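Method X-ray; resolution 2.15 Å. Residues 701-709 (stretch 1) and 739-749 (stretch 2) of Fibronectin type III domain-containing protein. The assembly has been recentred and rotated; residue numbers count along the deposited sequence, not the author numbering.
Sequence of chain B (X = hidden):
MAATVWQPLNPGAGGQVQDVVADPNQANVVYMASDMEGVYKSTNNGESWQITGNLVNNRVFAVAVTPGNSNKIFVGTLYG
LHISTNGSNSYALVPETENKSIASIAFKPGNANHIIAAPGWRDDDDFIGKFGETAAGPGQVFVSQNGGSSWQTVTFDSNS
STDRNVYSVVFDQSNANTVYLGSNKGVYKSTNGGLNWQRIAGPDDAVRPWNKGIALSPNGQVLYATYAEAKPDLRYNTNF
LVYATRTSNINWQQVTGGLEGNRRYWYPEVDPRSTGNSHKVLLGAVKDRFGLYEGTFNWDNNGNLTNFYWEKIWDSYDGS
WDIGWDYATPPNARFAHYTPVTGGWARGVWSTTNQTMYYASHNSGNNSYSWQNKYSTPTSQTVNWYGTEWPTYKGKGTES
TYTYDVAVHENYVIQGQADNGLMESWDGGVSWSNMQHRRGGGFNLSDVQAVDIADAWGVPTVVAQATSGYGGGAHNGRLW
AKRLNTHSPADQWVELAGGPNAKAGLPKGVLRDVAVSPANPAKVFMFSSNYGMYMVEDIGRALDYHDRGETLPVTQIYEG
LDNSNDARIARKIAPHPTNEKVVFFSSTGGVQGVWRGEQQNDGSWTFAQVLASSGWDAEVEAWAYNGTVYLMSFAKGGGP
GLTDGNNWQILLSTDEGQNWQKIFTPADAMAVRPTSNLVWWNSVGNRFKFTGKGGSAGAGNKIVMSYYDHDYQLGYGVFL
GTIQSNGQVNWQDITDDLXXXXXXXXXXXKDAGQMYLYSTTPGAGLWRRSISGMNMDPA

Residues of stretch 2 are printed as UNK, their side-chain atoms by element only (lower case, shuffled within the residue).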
# COMPACT_ATOMS: atom_id res chain seq x y z
N ASN B 701 -23.99 -15.37 -38.94
CA ASN B 701 -24.27 -15.84 -40.29
C ASN B 701 -23.07 -15.69 -41.22
O ASN B 701 -23.24 -15.57 -42.44
CB ASN B 701 -25.48 -15.09 -40.86
CG ASN B 701 -25.25 -13.59 -40.96
OD1 ASN B 701 -24.30 -13.05 -40.39
ND2 ASN B 701 -26.12 -12.90 -41.69
N LYS B 702 -21.85 -15.70 -40.68
CA LYS B 702 -20.66 -15.42 -41.46
C LYS B 702 -19.61 -16.52 -41.27
O LYS B 702 -19.39 -17.00 -40.16
CB LYS B 702 -20.06 -14.06 -41.09
CG LYS B 702 -20.98 -12.87 -41.35
CD LYS B 702 -21.18 -12.63 -42.84
CE LYS B 702 -22.28 -11.60 -43.08
NZ LYS B 702 -22.40 -11.21 -44.51
N ILE B 703 -18.97 -16.89 -42.38
CA ILE B 703 -17.85 -17.82 -42.41
C ILE B 703 -16.78 -17.24 -43.32
O ILE B 703 -17.09 -16.69 -44.38
CB ILE B 703 -18.29 -19.22 -42.90
CG1 ILE B 703 -19.33 -19.82 -41.97
CG2 ILE B 703 -17.09 -20.15 -43.02
CD1 ILE B 703 -20.09 -20.98 -42.57
N VAL B 704 -15.52 -17.36 -42.91
CA VAL B 704 -14.40 -16.82 -43.67
C VAL B 704 -13.32 -17.89 -43.79
O VAL B 704 -13.17 -18.75 -42.92
CB VAL B 704 -13.83 -15.53 -43.02
CG1 VAL B 704 -13.31 -15.82 -41.62
CG2 VAL B 704 -12.74 -14.90 -43.89
N MET B 705 -12.58 -17.84 -44.90
CA MET B 705 -11.43 -18.72 -45.11
C MET B 705 -10.49 -18.05 -46.10
O MET B 705 -10.86 -17.08 -46.78
CB MET B 705 -11.86 -20.10 -45.61
CG MET B 705 -12.56 -20.10 -46.97
SD MET B 705 -11.41 -20.22 -48.36
CE MET B 705 -10.62 -21.79 -48.02
N SER B 706 -9.27 -18.57 -46.19
CA SER B 706 -8.26 -18.00 -47.07
C SER B 706 -7.41 -19.12 -47.67
O SER B 706 -6.84 -19.93 -46.93
CB SER B 706 -7.37 -17.01 -46.31
OG SER B 706 -6.16 -16.76 -47.01
N TYR B 707 -7.33 -19.15 -49.00
CA TYR B 707 -6.52 -20.14 -49.71
C TYR B 707 -5.11 -19.60 -49.90
O TYR B 707 -4.92 -18.51 -50.46
CB TYR B 707 -7.15 -20.47 -51.06
CG TYR B 707 -8.13 -21.61 -51.03
CD1 TYR B 707 -7.75 -22.87 -50.56
CD2 TYR B 707 -9.44 -21.45 -51.47
CE1 TYR B 707 -8.64 -23.92 -50.52
CE2 TYR B 707 -10.34 -22.50 -51.44
CZ TYR B 707 -9.94 -23.73 -50.96
OH TYR B 707 -10.83 -24.78 -50.93
N TYR B 708 -4.12 -20.37 -49.45
CA TYR B 708 -2.74 -19.88 -49.39
C TYR B 708 -1.79 -21.07 -49.39
O TYR B 708 -1.98 -22.02 -48.63
CB TYR B 708 -2.55 -19.03 -48.13
CG TYR B 708 -1.12 -18.62 -47.84
CD1 TYR B 708 -0.52 -17.59 -48.55
CD2 TYR B 708 -0.39 -19.26 -46.86
CE1 TYR B 708 0.78 -17.21 -48.28
CE2 TYR B 708 0.91 -18.89 -46.58
CZ TYR B 708 1.49 -17.86 -47.29
OH TYR B 708 2.79 -17.49 -47.02
N ASP B 709 -0.77 -21.01 -50.25
CA ASP B 709 0.24 -22.07 -50.36
C ASP B 709 1.54 -21.54 -49.77
O ASP B 709 2.27 -20.78 -50.41
CB ASP B 709 0.42 -22.50 -51.81
CG ASP B 709 1.23 -23.79 -51.95
OD1 ASP B 709 1.98 -24.13 -51.01
OD2 ASP B 709 1.11 -24.46 -53.00
N UNK B 739 -2.80 -7.49 -49.66
CA UNK B 739 -1.81 -7.95 -50.63
C UNK B 739 -1.14 -9.24 -50.18
O UNK B 739 -0.84 -10.11 -51.01
c UNK B 739 -2.03 -3.52 -51.73
c UNK B 739 -1.38 -5.62 -51.54
c UNK B 739 -1.93 -5.45 -52.77
n UNK B 739 -2.32 -4.14 -52.86
n UNK B 739 -1.46 -4.40 -50.91
c UNK B 739 -0.80 -6.83 -50.88
N UNK B 740 -0.91 -9.40 -48.89
CA UNK B 740 -0.50 -10.68 -48.32
C UNK B 740 -1.71 -11.23 -47.57
O UNK B 740 -2.04 -10.75 -46.48
c UNK B 740 0.79 -12.40 -45.75
c UNK B 740 1.27 -11.81 -46.90
c UNK B 740 0.71 -10.51 -47.40
c UNK B 740 2.28 -12.45 -47.60
c UNK B 740 1.30 -13.60 -45.30
c UNK B 740 2.31 -14.22 -46.00
c UNK B 740 2.80 -13.65 -47.16
N UNK B 741 -2.38 -12.22 -48.16
CA UNK B 741 -3.68 -12.66 -47.70
C UNK B 741 -3.68 -14.04 -47.07
O UNK B 741 -4.73 -14.50 -46.62
o UNK B 741 -4.26 -13.45 -49.92
c UNK B 741 -4.68 -12.62 -48.86
N UNK B 742 -2.54 -14.73 -47.03
CA UNK B 742 -2.46 -15.94 -46.24
C UNK B 742 -2.70 -15.63 -44.77
O UNK B 742 -2.29 -14.58 -44.27
N UNK B 743 -3.39 -16.54 -44.08
CA UNK B 743 -3.83 -16.27 -42.72
C UNK B 743 -3.55 -17.45 -41.80
O UNK B 743 -3.71 -18.61 -42.19
c UNK B 743 -7.53 -12.76 -44.17
c UNK B 743 -5.69 -14.64 -43.35
c UNK B 743 -5.33 -15.95 -42.68
s UNK B 743 -7.46 -14.39 -43.45
N UNK B 744 -3.12 -17.13 -40.58
CA UNK B 744 -2.96 -18.13 -39.53
C UNK B 744 -4.16 -18.19 -38.59
O UNK B 744 -4.41 -19.25 -38.00
c UNK B 744 -1.70 -17.86 -38.70
o UNK B 744 -1.68 -16.48 -38.30
c UNK B 744 -0.44 -18.16 -39.52
N UNK B 745 -4.90 -17.09 -38.45
CA UNK B 745 -6.04 -17.05 -37.54
C UNK B 745 -6.98 -15.93 -37.98
O UNK B 745 -6.54 -14.92 -38.53
c UNK B 745 -5.60 -16.82 -36.09
o UNK B 745 -5.26 -15.46 -35.88
N UNK B 746 -8.27 -16.13 -37.72
CA UNK B 746 -9.28 -15.11 -37.93
C UNK B 746 -10.30 -15.17 -36.80
O UNK B 746 -10.66 -16.25 -36.33
o UNK B 746 -9.06 -15.20 -40.36
c UNK B 746 -9.98 -15.26 -39.29
N UNK B 747 -10.76 -14.00 -36.36
CA UNK B 747 -11.80 -13.89 -35.35
C UNK B 747 -12.76 -12.78 -35.77
O UNK B 747 -12.33 -11.72 -36.23
c UNK B 747 -9.13 -16.33 -30.75
n UNK B 747 -8.05 -16.95 -30.29
n UNK B 747 -10.32 -16.90 -30.63
c UNK B 747 -10.42 -14.68 -33.33
c UNK B 747 -11.24 -13.57 -33.96
n UNK B 747 -9.02 -15.14 -31.33
c UNK B 747 -10.15 -14.37 -31.86
N UNK B 748 -14.05 -13.04 -35.60
CA UNK B 748 -15.06 -12.00 -35.77
C UNK B 748 -15.23 -11.28 -34.44
O UNK B 748 -15.58 -11.90 -33.44
c UNK B 748 -16.49 -12.53 -40.03
c UNK B 748 -16.32 -13.86 -40.34
c UNK B 748 -16.51 -12.12 -38.71
c UNK B 748 -16.36 -13.03 -37.69
c UNK B 748 -16.17 -14.78 -39.33
c UNK B 748 -16.19 -14.37 -38.01
c UNK B 748 -16.39 -12.59 -36.25
N UNK B 749 -14.97 -9.98 -34.44
CA UNK B 749 -14.90 -9.20 -33.21
C UNK B 749 -15.69 -7.91 -33.39
O UNK B 749 -15.52 -7.22 -34.40
c UNK B 749 -13.37 -7.96 -31.63
c UNK B 749 -12.69 -10.20 -32.53
c UNK B 749 -11.27 -10.02 -32.11
c UNK B 749 -13.43 -8.90 -32.83
O HOH W 1 -5.17 -15.87 -49.55

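Position 739 carries one carbon and then a five-membered ring of three carbons and two nitrogens, the imidazole of a histidine. His739 is exposed and out of reach of stretch 1, so a polar ring costs nothing here.

Position 740 has one carbon followed by a six-carbon ring that meets the Tyr708 ring obliquely, hence phenylalanine. The CA-to-CB bond of Phe740 points sideways, but the ring's end comes nearer, placing Phe740 CZ 3.5 Å from Tyr708 OH and 3.9 Å from Tyr708 CZ. Centroids lie 5.6 Å apart, planes at 63°, an apolar contact that suits a buried site.

Position 741 shows one carbon and one oxygen, the latter bound to water 1, while its backbone O accepts a hydrogen bond from Ser706 OG: serine. Ser706 OG to Ser741 O is 2.7 Å; Ser741 OG lies 2.6 Å from the O of water 1. That water also donates to Ser706 OG and Tyr707 O, so a small hydroxyl reaches stretch 1 through solvent.

Position 742 has no side-chain atoms, its CA over one face of the Tyr708 ring in a CH-pi contact: glycine. Gly742 CA lies 3.4 Å from Tyr708 CG. An ideal CB would fall 2.4 Å from Tyr708 CD1, a clash; the bare backbone permits this close approach.

Position 743 bears an unbranched chain of two carbons, sulfur and one carbon, its sulfur against Ser706: methionine. Met743 SD lies 3.9 Å from Ser706 CB, and the extended chain fills buried space with little polarity.

At 744 one carbon carries an oxygen and a carbon, identifying threonine. Thr744 does not touch stretch 1; its hydroxyl is hydrogen-bonded elsewhere in the structure.

Position 745, one carbon and one oxygen, is serine. Ser745 is buried and out of reach of stretch 1, its small hydroxyl likewise satisfied elsewhere.

Position 746 has the same two atoms, pointing toward Val704: again serine. Ser746 CB is 4.1 Å from Val704 CG1, a compact neighbor for valine.

Position 747 has three carbons, a nitrogen, and a carbon bearing two more nitrogens: arginine. Arg747 points away and is partly exposed, as suits its charge.

Position 748 has one carbon and a six-carbon ring packed on Lys702 and Val704: phenylalanine. Phe748 CE2 lies 3.8 Å from Val704 CG1, and Phe748 CZ 3.8 Å from Lys702 CB, so the ring packs on aliphatic carbon.

Position 749 has four carbons, forked at the first with one arm two carbons long: isoleucine. Ile749 is out of reach, but beta-branching suits a strand.

The strands run nearly antiparallel, at 160°, axes 8.5 Å apart. Alternate residues, Lys702 to Tyr708, point across; Gly742 brings the backbones closest, and the serine hydrogen bond fixes that end.

Stretch 2 739-749: HFSGMTSSRFI
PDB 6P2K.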